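Local coordinates for sarcolemmal membrane-associated protein (PDB 6AR0) that associates, as the full-length protein whose FHA domain this is, with the STRIPAK core to form a complex that dephosphorylates STK3 and so inhibits Hippo signaling, at residues P2-F8 against E19-D25. Residues are numbered along the deposited sequence; the frame is centred on the assembly and turned at random.
Sequences PSALAIF and ERHVYLD
Extended strands 5-8 and 20-23 form an antiparallel β hairpin, axes 4.7 Å apart, N-to-C directions 160° apart; Leu5, Ile7, His21 and Tyr23 share one face, Ala6, Phe8, Arg20 and Val22 the other. Glu19 OE2 accepts a hydrogen bond from His21 NE2 at 2.8 Å and lies 3.7 Å from Ile7 CG2. Arg20 and Phe8 form a hydrogen-bonded pair, Arg20 N to Phe8 O and Phe8 N to Arg20 O both 3.0 Å; the guanidinium leads away to the carbonyls of Asn43 and Thr45. His21 faces Ile7 as a non-hydrogen-bonded pair. Val22 pairs with Ala6, Val22 N 2.8 Å from Ala6 O and Val22 O 2.9 Å from Ala6 N, while Val22 CG2 meets Phe8 CD2 at 3.8 Å. Opposite Leu5, Tyr23 (chi1 m) offers a ring face to Leu5 CD1 (chi1 t, chi2 p), 3.9 Å from the centroid, a CH-pi contact. Past the last bridge, Leu24 N still donates to Ala4 O at 2.8 Å. Asp25 OD1 accepts from Ser3 OG at 2.6 Å, and a water links it to Ala4 N. Within this FHA β sandwich, strand 117-128 flanks strand 5-10 on its other edge, while Ala4 and Leu24 pack inward on Phe60 of strand 56-61, in the second sheet.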
ATOM      1  N   PRO A   2      11.690   1.240 -19.948  1.00 23.54           N
ATOM      2  CA  PRO A   2      10.599   0.455 -19.365  1.00 21.14           C
ATOM      3  C   PRO A   2      10.734   0.291 -17.868  1.00 19.23           C
ATOM      4  O   PRO A   2      11.827   0.097 -17.339  1.00 20.79           O
ATOM      5  CB  PRO A   2      10.729  -0.906 -20.048  1.00 24.72           C
ATOM      6  CG  PRO A   2      12.138  -0.970 -20.518  1.00 33.39           C
ATOM      7  CD  PRO A   2      12.505   0.436 -20.874  1.00 34.51           C
ATOM      8  N   SER A   3       9.597   0.349 -17.193  1.00 17.12           N
ATOM      9  CA  SER A   3       9.562   0.226 -15.747  1.00 14.47           C
ATOM     10  C   SER A   3       8.179  -0.282 -15.376  1.00 12.63           C
ATOM     11  O   SER A   3       7.180   0.311 -15.802  1.00 13.38           O
ATOM     12  CB  SER A   3       9.788   1.610 -15.124  1.00 16.66           C
ATOM     13  OG  SER A   3       9.987   1.535 -13.732  1.00 20.07           O
ATOM     14  N   ALA A   4       8.111  -1.321 -14.528  1.00 12.94           N
ATOM     15  CA  ALA A   4       6.832  -1.759 -13.963  1.00 10.76           C
ATOM     16  C   ALA A   4       6.237  -0.644 -13.113  1.00  9.81           C
ATOM     17  O   ALA A   4       6.950   0.158 -12.510  1.00 10.25           O
ATOM     18  CB  ALA A   4       7.011  -3.012 -13.103  1.00 11.82           C
ATOM     19  N   LEU A   5       4.912  -0.613 -13.045  1.00  8.91           N
ATOM     20  CA  LEU A   5       4.206   0.526 -12.479  1.00  8.24           C
ATOM     21  C   LEU A   5       3.019   0.054 -11.649  1.00  7.44           C
ATOM     22  O   LEU A   5       2.243  -0.807 -12.083  1.00  7.60           O
ATOM     23  CB  LEU A   5       3.683   1.430 -13.609  1.00  8.70           C
ATOM     24  CG  LEU A   5       2.723   2.565 -13.261  1.00  8.59           C
ATOM     25  CD1 LEU A   5       3.381   3.591 -12.347  1.00  9.66           C
ATOM     26  CD2 LEU A   5       2.204   3.223 -14.523  1.00 11.54           C
ATOM     27  N   ALA A   6       2.866   0.660 -10.475  1.00  7.12           N
ATOM     28  CA  ALA A   6       1.668   0.541  -9.652  1.00  6.74           C
ATOM     29  C   ALA A   6       1.041   1.916  -9.516  1.00  7.92           C
ATOM     30  O   ALA A   6       1.701   2.862  -9.064  1.00  8.55           O
ATOM     31  CB  ALA A   6       2.008   0.022  -8.258  1.00  7.72           C
ATOM     32  N   ILE A   7      -0.229   2.030  -9.890  1.00  6.84           N
ATOM     33  CA  ILE A   7      -0.988   3.259  -9.703  1.00  7.30           C
ATOM     34  C   ILE A   7      -1.911   3.066  -8.513  1.00  6.94           C
ATOM     35  O   ILE A   7      -2.712   2.129  -8.491  1.00  8.34           O
ATOM     36  CB  ILE A   7      -1.797   3.623 -10.958  1.00  8.17           C
ATOM     37  CG1 ILE A   7      -0.860   3.879 -12.151  1.00  9.29           C
ATOM     38  CG2 ILE A   7      -2.678   4.844 -10.676  1.00  8.79           C
ATOM     39  CD1 ILE A   7      -1.569   4.242 -13.448  1.00 11.00           C
ATOM     40  N   PHE A   8      -1.781   3.942  -7.522  1.00  7.30           N
ATOM     41  CA  PHE A   8      -2.621   3.936  -6.325  1.00  7.50           C
ATOM     42  C   PHE A   8      -3.627   5.074  -6.435  1.00  7.55           C
ATOM     43  O   PHE A   8      -3.226   6.232  -6.549  1.00  8.62           O
ATOM     44  CB  PHE A   8      -1.794   4.209  -5.063  1.00  8.12           C
ATOM     45  CG  PHE A   8      -0.835   3.116  -4.662  1.00  8.55           C
ATOM     46  CD1 PHE A   8      -1.098   2.344  -3.555  1.00 10.67           C
ATOM     47  CD2 PHE A   8       0.367   2.917  -5.331  1.00  8.94           C
ATOM     48  CE1 PHE A   8      -0.210   1.368  -3.143  1.00 13.61           C
ATOM     49  CE2 PHE A   8       1.269   1.936  -4.919  1.00 10.41           C
ATOM     50  CZ  PHE A   8       0.975   1.174  -3.822  1.00 12.14           C
ATOM     51  N   GLU A  19      -3.347  10.713  -6.108  1.00  9.68           N
ATOM     52  CA  GLU A  19      -2.991   9.534  -6.886  1.00  9.09           C
ATOM     53  C   GLU A  19      -1.482   9.402  -7.046  1.00  9.08           C
ATOM     54  O   GLU A  19      -0.778  10.378  -7.338  1.00 10.12           O
ATOM     55  CB  GLU A  19      -3.654   9.656  -8.257  1.00 10.98           C
ATOM     56  CG  GLU A  19      -3.321   8.555  -9.238  1.00 11.26           C
ATOM     57  CD  GLU A  19      -4.146   8.671 -10.509  1.00 12.77           C
ATOM     58  OE1 GLU A  19      -5.285   9.192 -10.440  1.00 16.94           O
ATOM     59  OE2 GLU A  19      -3.655   8.271 -11.576  1.00 13.82           O
ATOM     60  N   ARG A  20      -0.991   8.169  -6.904  1.00  7.75           N
ATOM     61  CA  ARG A  20       0.434   7.880  -6.969  1.00  7.66           C
ATOM     62  C   ARG A  20       0.739   7.034  -8.196  1.00  7.91           C
ATOM     63  O   ARG A  20       0.019   6.078  -8.493  1.00  8.41           O
ATOM     64  CB  ARG A  20       0.912   7.139  -5.718  1.00  7.87           C
ATOM     65  CG  ARG A  20       0.477   7.775  -4.413  1.00  8.17           C
ATOM     66  CD  ARG A  20       1.026   9.195  -4.264  1.00  8.34           C
ATOM     67  NE  ARG A  20       0.595   9.812  -3.011  1.00  8.63           N
ATOM     68  CZ  ARG A  20       1.184   9.630  -1.825  1.00  8.16           C
ATOM     69  NH1 ARG A  20       2.256   8.869  -1.705  1.00  8.75           N
ATOM     70  NH2 ARG A  20       0.686  10.208  -0.748  1.00  9.24           N
ATOM     71  N   HIS A  21       1.802   7.400  -8.904  1.00  7.62           N
ATOM     72  CA  HIS A  21       2.342   6.634 -10.027  1.00  7.88           C
ATOM     73  C   HIS A  21       3.694   6.109  -9.566  1.00  7.46           C
ATOM     74  O   HIS A  21       4.698   6.807  -9.659  1.00  8.55           O
ATOM     75  CB  HIS A  21       2.478   7.497 -11.294  1.00  8.36           C
ATOM     76  CG  HIS A  21       1.166   7.955 -11.846  1.00  9.38           C
ATOM     77  ND1 HIS A  21       1.064   8.776 -12.951  1.00 10.72           N
ATOM     78  CD2 HIS A  21      -0.098   7.705 -11.434  1.00 10.22           C
ATOM     79  CE1 HIS A  21      -0.217   8.999 -13.197  1.00 10.24           C
ATOM     80  NE2 HIS A  21      -0.941   8.351 -12.299  1.00  9.85           N
ATOM     81  N   VAL A  22       3.695   4.894  -9.024  1.00  7.33           N
ATOM     82  CA  VAL A  22       4.848   4.344  -8.308  1.00  7.61           C
ATOM     83  C   VAL A  22       5.534   3.327  -9.209  1.00  6.90           C
ATOM     84  O   VAL A  22       5.033   2.218  -9.405  1.00  8.49           O
ATOM     85  CB  VAL A  22       4.439   3.697  -6.975  1.00  7.92           C
ATOM     86  CG1 VAL A  22       5.665   3.153  -6.243  1.00  9.28           C
ATOM     87  CG2 VAL A  22       3.684   4.679  -6.095  1.00  8.90           C
ATOM     88  N   TYR A  23       6.701   3.679  -9.730  1.00  8.21           N
ATOM     89  CA  TYR A  23       7.480   2.753 -10.532  1.00  8.12           C
ATOM     90  C   TYR A  23       8.234   1.778  -9.636  1.00  8.57           C
ATOM     91  O   TYR A  23       8.718   2.132  -8.556  1.00 10.59           O
ATOM     92  CB  TYR A  23       8.422   3.531 -11.449  1.00  8.84           C
ATOM     93  CG  TYR A  23       7.648   4.279 -12.497  1.00  9.57           C
ATOM     94  CD1 TYR A  23       7.152   3.616 -13.605  1.00 10.82           C
ATOM     95  CD2 TYR A  23       7.379   5.640 -12.365  1.00 10.90           C
ATOM     96  CE1 TYR A  23       6.416   4.291 -14.566  1.00 12.42           C
ATOM     97  CE2 TYR A  23       6.644   6.320 -13.326  1.00 13.68           C
ATOM     98  CZ  TYR A  23       6.180   5.645 -14.419  1.00 11.94           C
ATOM     99  OH  TYR A  23       5.462   6.318 -15.389  1.00 15.11           O
ATOM    100  N   LEU A  24       8.305   0.535 -10.082  1.00  8.84           N
ATOM    101  CA  LEU A  24       8.765  -0.596  -9.275  1.00  9.06           C
ATOM    102  C   LEU A  24      10.015  -1.248  -9.867  1.00 11.02           C
ATOM    103  O   LEU A  24      10.142  -2.478  -9.922  1.00 11.83           O
ATOM    104  CB  LEU A  24       7.647  -1.619  -9.106  1.00  8.78           C
ATOM    105  CG  LEU A  24       6.419  -1.114  -8.346  1.00  9.93           C
ATOM    106  CD1 LEU A  24       5.338  -2.177  -8.357  1.00 13.05           C
ATOM    107  CD2 LEU A  24       6.755  -0.719  -6.919  1.00 13.77           C
ATOM    108  N   ASP A  25      10.978  -0.445 -10.307  1.00 11.67           N
ATOM    109  CA  ASP A  25      12.274  -1.009 -10.672  1.00 11.53           C
ATOM    110  C   ASP A  25      12.904  -1.734  -9.497  1.00 12.05           C
ATOM    111  O   ASP A  25      13.691  -2.668  -9.695  1.00 14.75           O
ATOM    112  CB  ASP A  25      13.226   0.089 -11.151  1.00 14.99           C
ATOM    113  CG  ASP A  25      12.883   0.618 -12.529  1.00 15.85           C
ATOM    114  OD1 ASP A  25      12.083  -0.012 -13.262  1.00 17.99           O
ATOM    115  OD2 ASP A  25      13.449   1.669 -12.901  1.00 19.51           O
TER
HETATM  116  O   HOH W   1      10.696  -2.328 -13.836  1.00 15.97           O